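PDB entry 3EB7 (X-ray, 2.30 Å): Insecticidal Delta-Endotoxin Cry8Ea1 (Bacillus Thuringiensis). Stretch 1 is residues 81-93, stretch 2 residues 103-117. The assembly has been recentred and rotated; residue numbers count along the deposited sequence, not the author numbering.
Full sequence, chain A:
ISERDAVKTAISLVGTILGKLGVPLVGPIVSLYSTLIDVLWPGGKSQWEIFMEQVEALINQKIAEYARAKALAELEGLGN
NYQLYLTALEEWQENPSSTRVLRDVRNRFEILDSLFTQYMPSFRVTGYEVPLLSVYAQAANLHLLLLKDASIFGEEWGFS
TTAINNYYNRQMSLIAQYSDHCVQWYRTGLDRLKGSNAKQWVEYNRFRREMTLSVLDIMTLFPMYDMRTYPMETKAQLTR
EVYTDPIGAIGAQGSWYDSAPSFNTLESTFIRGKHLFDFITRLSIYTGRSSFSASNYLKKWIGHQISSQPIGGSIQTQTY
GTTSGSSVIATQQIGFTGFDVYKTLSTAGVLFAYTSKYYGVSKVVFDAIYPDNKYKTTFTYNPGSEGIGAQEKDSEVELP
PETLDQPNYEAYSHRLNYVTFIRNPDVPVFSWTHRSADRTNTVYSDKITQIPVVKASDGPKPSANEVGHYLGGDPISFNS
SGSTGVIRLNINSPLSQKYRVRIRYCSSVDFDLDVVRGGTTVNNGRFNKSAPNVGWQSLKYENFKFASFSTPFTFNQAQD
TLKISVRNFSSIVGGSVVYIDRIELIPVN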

# COMPACT_ATOMS: atom_id res chain seq x y z
N ASN A 81 -20.08 1.08 -22.33
CA ASN A 81 -19.33 2.07 -23.09
C ASN A 81 -17.82 1.83 -23.12
O ASN A 81 -17.15 2.22 -24.07
CB ASN A 81 -19.67 3.47 -22.59
CG ASN A 81 -21.00 3.96 -23.12
OD1 ASN A 81 -21.15 4.21 -24.32
ND2 ASN A 81 -21.98 4.09 -22.25
N TYR A 82 -17.30 1.20 -22.07
CA TYR A 82 -15.91 0.75 -22.04
C TYR A 82 -15.60 -0.39 -23.00
O TYR A 82 -14.50 -0.42 -23.54
CB TYR A 82 -15.51 0.37 -20.62
CG TYR A 82 -14.67 1.42 -19.94
CD1 TYR A 82 -15.21 2.26 -18.95
CD2 TYR A 82 -13.31 1.59 -20.29
CE1 TYR A 82 -14.43 3.23 -18.33
CE2 TYR A 82 -12.52 2.54 -19.69
CZ TYR A 82 -13.09 3.36 -18.71
OH TYR A 82 -12.30 4.30 -18.12
N GLN A 83 -16.54 -1.32 -23.21
CA GLN A 83 -16.36 -2.40 -24.22
C GLN A 83 -16.19 -1.82 -25.62
O GLN A 83 -15.31 -2.22 -26.36
CB GLN A 83 -17.52 -3.40 -24.22
CG GLN A 83 -18.02 -3.72 -22.83
CD GLN A 83 -17.95 -5.19 -22.51
OE1 GLN A 83 -16.85 -5.77 -22.39
NE2 GLN A 83 -19.12 -5.82 -22.35
N LEU A 84 -17.04 -0.85 -25.94
CA LEU A 84 -17.03 -0.16 -27.21
C LEU A 84 -15.75 0.66 -27.42
O LEU A 84 -15.23 0.73 -28.53
CB LEU A 84 -18.27 0.73 -27.34
CG LEU A 84 -19.63 0.06 -27.13
CD1 LEU A 84 -20.70 1.11 -27.03
CD2 LEU A 84 -19.96 -0.93 -28.24
N TYR A 85 -15.26 1.30 -26.36
CA TYR A 85 -13.98 1.99 -26.41
C TYR A 85 -12.83 1.00 -26.59
O TYR A 85 -11.94 1.23 -27.40
CB TYR A 85 -13.77 2.81 -25.14
CG TYR A 85 -12.45 3.51 -25.05
CD1 TYR A 85 -12.02 4.41 -26.06
CD2 TYR A 85 -11.62 3.32 -23.94
CE1 TYR A 85 -10.79 5.06 -25.95
CE2 TYR A 85 -10.37 3.97 -23.83
CZ TYR A 85 -9.98 4.84 -24.83
OH TYR A 85 -8.77 5.49 -24.72
N LEU A 86 -12.85 -0.12 -25.86
CA LEU A 86 -11.85 -1.16 -26.13
C LEU A 86 -11.89 -1.68 -27.57
O LEU A 86 -10.84 -1.85 -28.20
CB LEU A 86 -11.98 -2.33 -25.15
CG LEU A 86 -11.01 -3.50 -25.33
CD1 LEU A 86 -9.58 -3.03 -25.09
CD2 LEU A 86 -11.41 -4.67 -24.43
N THR A 87 -13.09 -1.94 -28.10
CA THR A 87 -13.20 -2.44 -29.47
C THR A 87 -12.72 -1.39 -30.49
O THR A 87 -12.08 -1.74 -31.47
CB THR A 87 -14.63 -2.95 -29.78
OG1 THR A 87 -14.91 -4.08 -28.95
CG2 THR A 87 -14.79 -3.37 -31.27
N ALA A 88 -13.02 -0.11 -30.22
CA ALA A 88 -12.53 1.00 -31.04
C ALA A 88 -10.99 1.19 -30.98
O ALA A 88 -10.38 1.55 -32.00
CB ALA A 88 -13.28 2.30 -30.69
N LEU A 89 -10.39 0.94 -29.82
CA LEU A 89 -8.93 0.89 -29.69
C LEU A 89 -8.32 -0.28 -30.45
O LEU A 89 -7.20 -0.16 -30.97
CB LEU A 89 -8.50 0.79 -28.23
CG LEU A 89 -8.58 2.03 -27.35
CD1 LEU A 89 -8.58 1.61 -25.88
CD2 LEU A 89 -7.43 3.00 -27.66
N GLU A 90 -9.01 -1.42 -30.48
CA GLU A 90 -8.46 -2.59 -31.15
C GLU A 90 -8.52 -2.40 -32.65
O GLU A 90 -7.57 -2.74 -33.35
CB GLU A 90 -9.15 -3.89 -30.72
CG GLU A 90 -8.80 -4.35 -29.29
CD GLU A 90 -9.80 -5.37 -28.69
OE1 GLU A 90 -10.91 -5.56 -29.24
OE2 GLU A 90 -9.46 -5.98 -27.65
N GLU A 91 -9.62 -1.81 -33.12
CA GLU A 91 -9.78 -1.52 -34.54
C GLU A 91 -8.94 -0.31 -35.01
O GLU A 91 -8.63 -0.20 -36.19
CB GLU A 91 -11.25 -1.39 -34.94
CG GLU A 91 -12.00 -2.75 -35.12
CD GLU A 91 -11.14 -3.88 -35.78
OE1 GLU A 91 -10.68 -3.71 -36.94
OE2 GLU A 91 -10.93 -4.95 -35.12
N TRP A 92 -8.57 0.57 -34.09
CA TRP A 92 -7.58 1.62 -34.38
C TRP A 92 -6.18 1.03 -34.52
O TRP A 92 -5.47 1.36 -35.46
CB TRP A 92 -7.59 2.73 -33.32
CG TRP A 92 -6.50 3.75 -33.49
CD1 TRP A 92 -6.27 4.53 -34.59
CD2 TRP A 92 -5.50 4.12 -32.52
NE1 TRP A 92 -5.17 5.34 -34.39
CE2 TRP A 92 -4.69 5.12 -33.13
CE3 TRP A 92 -5.20 3.70 -31.22
CZ2 TRP A 92 -3.60 5.71 -32.47
CZ3 TRP A 92 -4.11 4.28 -30.57
CH2 TRP A 92 -3.32 5.28 -31.20
N GLN A 93 -5.80 0.17 -33.57
CA GLN A 93 -4.45 -0.39 -33.48
C GLN A 93 -4.07 -1.15 -34.76
O GLN A 93 -2.88 -1.31 -35.04
CB GLN A 93 -4.29 -1.28 -32.24
CG GLN A 93 -2.84 -1.81 -31.98
CD GLN A 93 -2.71 -2.90 -30.86
OE1 GLN A 93 -3.69 -3.26 -30.20
NE2 GLN A 93 -1.50 -3.40 -30.68
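Stretch 2 103-117: RDVRNRFEILDSLFT

Residues 103-117 form one unbroken stretch of α-helix, part of a helix that begins earlier in the chain and continues beyond it, with i to i-4 backbone hydrogen bonds such as that from Asn 107 N to Arg 103 O (2.9 Å). This helix lies nearly antiparallel to helix 81-93: the N-to-C directions differ by 154°, the signed crossing angle is -154°, and the axes approach to 8.6 Å. Walking forward along stretch 2 therefore means walking backward along stretch 1, from Trp 92 toward Asn 81. No direct hydrogen bond joins the two helices; side-chain packing and two bridging waters do the work, and 685 Å² of surface is buried.

Arg 103 does not reach the partner. Asp 104 directs its CA-to-CB bond toward it but stays at the margin, its OD1 4.2 Å from Ala 88 CB. Val 105 is the first central residue. Its CA lies 4.9 Å from the CA of Ala 88, a spacing that the small methyl of alanine accommodates, with Ala 88 CB 3.8 Å from Val 105 CA. The compact, branched valine, with chi1 in the p well, is a knob in the hole formed by Tyr 85, Ala 88, Leu 89 and Trp 92; its CG2 is 3.9 Å from Leu 89 CD2, and its CG1 is 4.3 Å from Trp 92 CG.

Arg 106 points away and Asn 107 is out of reach, so polar side chains are tolerated there. One turn after Asp 104, Arg 108 returns to the interface, its CA 5.2 Å from that of Tyr 85. Its aliphatic portion covers apolar surface: CG is 3.8 Å from Ala 88 CB, and CB is 3.9 Å from Tyr 85 CD1. Leu 84 CB lies over one face of the guanidinium, a flat group that can pack against carbon while its edge meets polar partners: NE makes a long salt bridge to Asp 104 OD2 (3.6 Å), and NH1 donates to a water (2.6 Å from its O) that in turn donates to Asn 81 OD1 (2.7 Å). A second water donates to both Arg 108 O (2.7 Å) and Asn 81 O (3.1 Å), linking the backbones.

Phe 109, buried, fills space beside Tyr 85, its CB 3.8 Å from Tyr 85 CE1. Glu 110 makes no contact, whereas Ile 111 lays its CG2 methyl 3.6 Å from Asn 81 OD1 at the partly exposed edge. Leu 112 is central too, and its branched end suits a site beside two tyrosines: CD1 is 3.6 Å from Tyr 85 CB and sits 3.9 Å from the centroid of the Tyr 82 ring, almost on its normal, in a CH-pi contact, while CD2 lies 3.8 Å from Asn 81 CB.

Asp 113 and Ser 114 are out of reach. Leu 115 packs its CD2 methyl 3.6 Å from Asn 81 ND2, which is hydrogen-bonded elsewhere in the structure. The buried ring of Phe 116 then meets Tyr 82 rim to rim, planes at 74°, with CZ 3.5 Å from Tyr 82 CE1. Thr 117 lies beyond the contact, its OG1 donating to Asp 113 O (3.1 Å).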

# COMPACT_ATOMS: atom_id res chain seq x y z
N ARG A 103 -12.14 8.60 -35.94
CA ARG A 103 -13.33 9.28 -35.48
C ARG A 103 -14.04 8.43 -34.43
O ARG A 103 -14.58 8.96 -33.45
CB ARG A 103 -14.27 9.58 -36.66
CG ARG A 103 -14.96 10.94 -36.59
CD ARG A 103 -15.89 11.19 -37.82
NE ARG A 103 -15.17 11.17 -39.10
CZ ARG A 103 -15.59 10.54 -40.20
NH1 ARG A 103 -16.73 9.85 -40.20
NH2 ARG A 103 -14.87 10.58 -41.32
N ASP A 104 -13.99 7.10 -34.63
CA ASP A 104 -14.66 6.16 -33.76
C ASP A 104 -14.04 6.09 -32.37
O ASP A 104 -14.75 6.16 -31.37
CB ASP A 104 -14.65 4.77 -34.37
CG ASP A 104 -15.78 3.88 -33.84
OD1 ASP A 104 -15.75 2.65 -34.12
OD2 ASP A 104 -16.70 4.38 -33.14
N VAL A 105 -12.72 5.93 -32.32
CA VAL A 105 -11.96 5.87 -31.08
C VAL A 105 -12.03 7.21 -30.33
O VAL A 105 -12.22 7.23 -29.12
CB VAL A 105 -10.48 5.39 -31.30
CG1 VAL A 105 -9.66 6.38 -32.12
CG2 VAL A 105 -9.78 5.10 -29.98
N ARG A 106 -11.89 8.31 -31.05
CA ARG A 106 -11.98 9.63 -30.45
C ARG A 106 -13.37 9.83 -29.83
O ARG A 106 -13.52 10.29 -28.69
CB ARG A 106 -11.70 10.68 -31.52
CG ARG A 106 -11.62 12.09 -31.04
CD ARG A 106 -11.90 13.09 -32.17
NE ARG A 106 -11.14 12.79 -33.38
CZ ARG A 106 -11.53 13.09 -34.62
NH1 ARG A 106 -12.69 13.72 -34.82
NH2 ARG A 106 -10.76 12.76 -35.65
N ASN A 107 -14.40 9.48 -30.61
CA ASN A 107 -15.79 9.57 -30.19
C ASN A 107 -16.12 8.70 -28.95
O ASN A 107 -16.84 9.12 -28.08
CB ASN A 107 -16.69 9.27 -31.42
CG ASN A 107 -18.12 8.85 -31.06
OD1 ASN A 107 -18.91 9.64 -30.51
ND2 ASN A 107 -18.48 7.60 -31.42
N ARG A 108 -15.54 7.50 -28.86
CA ARG A 108 -15.82 6.62 -27.73
C ARG A 108 -15.19 7.18 -26.44
O ARG A 108 -15.75 7.04 -25.36
CB ARG A 108 -15.29 5.19 -27.98
CG ARG A 108 -15.97 4.41 -29.07
CD ARG A 108 -17.42 4.15 -28.74
NE ARG A 108 -18.13 3.60 -29.90
CZ ARG A 108 -19.46 3.69 -30.08
NH1 ARG A 108 -20.23 4.30 -29.17
NH2 ARG A 108 -20.02 3.15 -31.16
N PHE A 109 -14.01 7.77 -26.60
CA PHE A 109 -13.21 8.35 -25.55
C PHE A 109 -13.93 9.56 -24.98
O PHE A 109 -13.96 9.75 -23.76
CB PHE A 109 -11.82 8.75 -26.11
CG PHE A 109 -11.10 9.78 -25.26
CD1 PHE A 109 -10.20 9.38 -24.28
CD2 PHE A 109 -11.37 11.15 -25.44
CE1 PHE A 109 -9.57 10.34 -23.46
CE2 PHE A 109 -10.77 12.11 -24.64
CZ PHE A 109 -9.87 11.70 -23.64
N GLU A 110 -14.50 10.38 -25.86
CA GLU A 110 -15.20 11.59 -25.45
C GLU A 110 -16.49 11.24 -24.77
O GLU A 110 -16.92 11.92 -23.86
CB GLU A 110 -15.50 12.48 -26.65
CG GLU A 110 -14.27 13.14 -27.31
CD GLU A 110 -14.62 13.84 -28.65
OE1 GLU A 110 -15.82 14.05 -28.94
OE2 GLU A 110 -13.69 14.16 -29.43
N ILE A 111 -17.11 10.15 -25.20
CA ILE A 111 -18.31 9.64 -24.51
C ILE A 111 -17.96 9.18 -23.10
O ILE A 111 -18.70 9.45 -22.16
CB ILE A 111 -19.05 8.51 -25.32
CG1 ILE A 111 -19.85 9.12 -26.50
CG2 ILE A 111 -19.91 7.62 -24.39
CD1 ILE A 111 -20.08 8.17 -27.65
N LEU A 112 -16.83 8.50 -22.93
CA LEU A 112 -16.43 8.07 -21.58
C LEU A 112 -16.15 9.25 -20.68
O LEU A 112 -16.69 9.34 -19.59
CB LEU A 112 -15.25 7.09 -21.61
CG LEU A 112 -15.71 5.69 -21.99
CD1 LEU A 112 -14.51 4.86 -22.30
CD2 LEU A 112 -16.61 5.04 -20.89
N ASP A 113 -15.36 10.19 -21.18
CA ASP A 113 -14.95 11.35 -20.39
C ASP A 113 -16.21 12.10 -19.94
O ASP A 113 -16.39 12.45 -18.77
CB ASP A 113 -13.97 12.22 -21.20
CG ASP A 113 -13.60 13.51 -20.49
OD1 ASP A 113 -13.79 14.59 -21.06
OD2 ASP A 113 -13.15 13.46 -19.34
N SER A 114 -17.11 12.28 -20.87
CA SER A 114 -18.36 12.97 -20.57
C SER A 114 -19.19 12.27 -19.49
O SER A 114 -19.76 12.93 -18.64
CB SER A 114 -19.16 13.16 -21.86
OG SER A 114 -20.54 13.05 -21.58
N LEU A 115 -19.22 10.94 -19.52
CA LEU A 115 -19.95 10.12 -18.54
C LEU A 115 -19.28 10.19 -17.15
O LEU A 115 -19.94 10.33 -16.10
CB LEU A 115 -19.98 8.67 -19.05
CG LEU A 115 -21.14 7.97 -19.79
CD1 LEU A 115 -22.30 8.83 -20.18
CD2 LEU A 115 -20.65 7.15 -20.96
N PHE A 116 -17.95 10.12 -17.14
CA PHE A 116 -17.20 10.29 -15.91
C PHE A 116 -17.52 11.61 -15.26
O PHE A 116 -17.88 11.63 -14.09
CB PHE A 116 -15.71 10.12 -16.14
CG PHE A 116 -15.27 8.71 -16.16
CD1 PHE A 116 -14.72 8.16 -17.31
CD2 PHE A 116 -15.42 7.91 -15.02
CE1 PHE A 116 -14.31 6.82 -17.32
CE2 PHE A 116 -15.01 6.59 -15.01
CZ PHE A 116 -14.46 6.02 -16.15
N THR A 117 -17.44 12.70 -16.02
CA THR A 117 -17.83 14.02 -15.51
C THR A 117 -19.24 14.05 -14.92
O THR A 117 -19.45 14.66 -13.87
CB THR A 117 -17.67 15.08 -16.61
OG1 THR A 117 -16.33 15.04 -17.10
CG2 THR A 117 -17.96 16.50 -16.08
O HOH W 1 -17.54 4.99 -25.38
O HOH W 2 -19.77 4.71 -26.62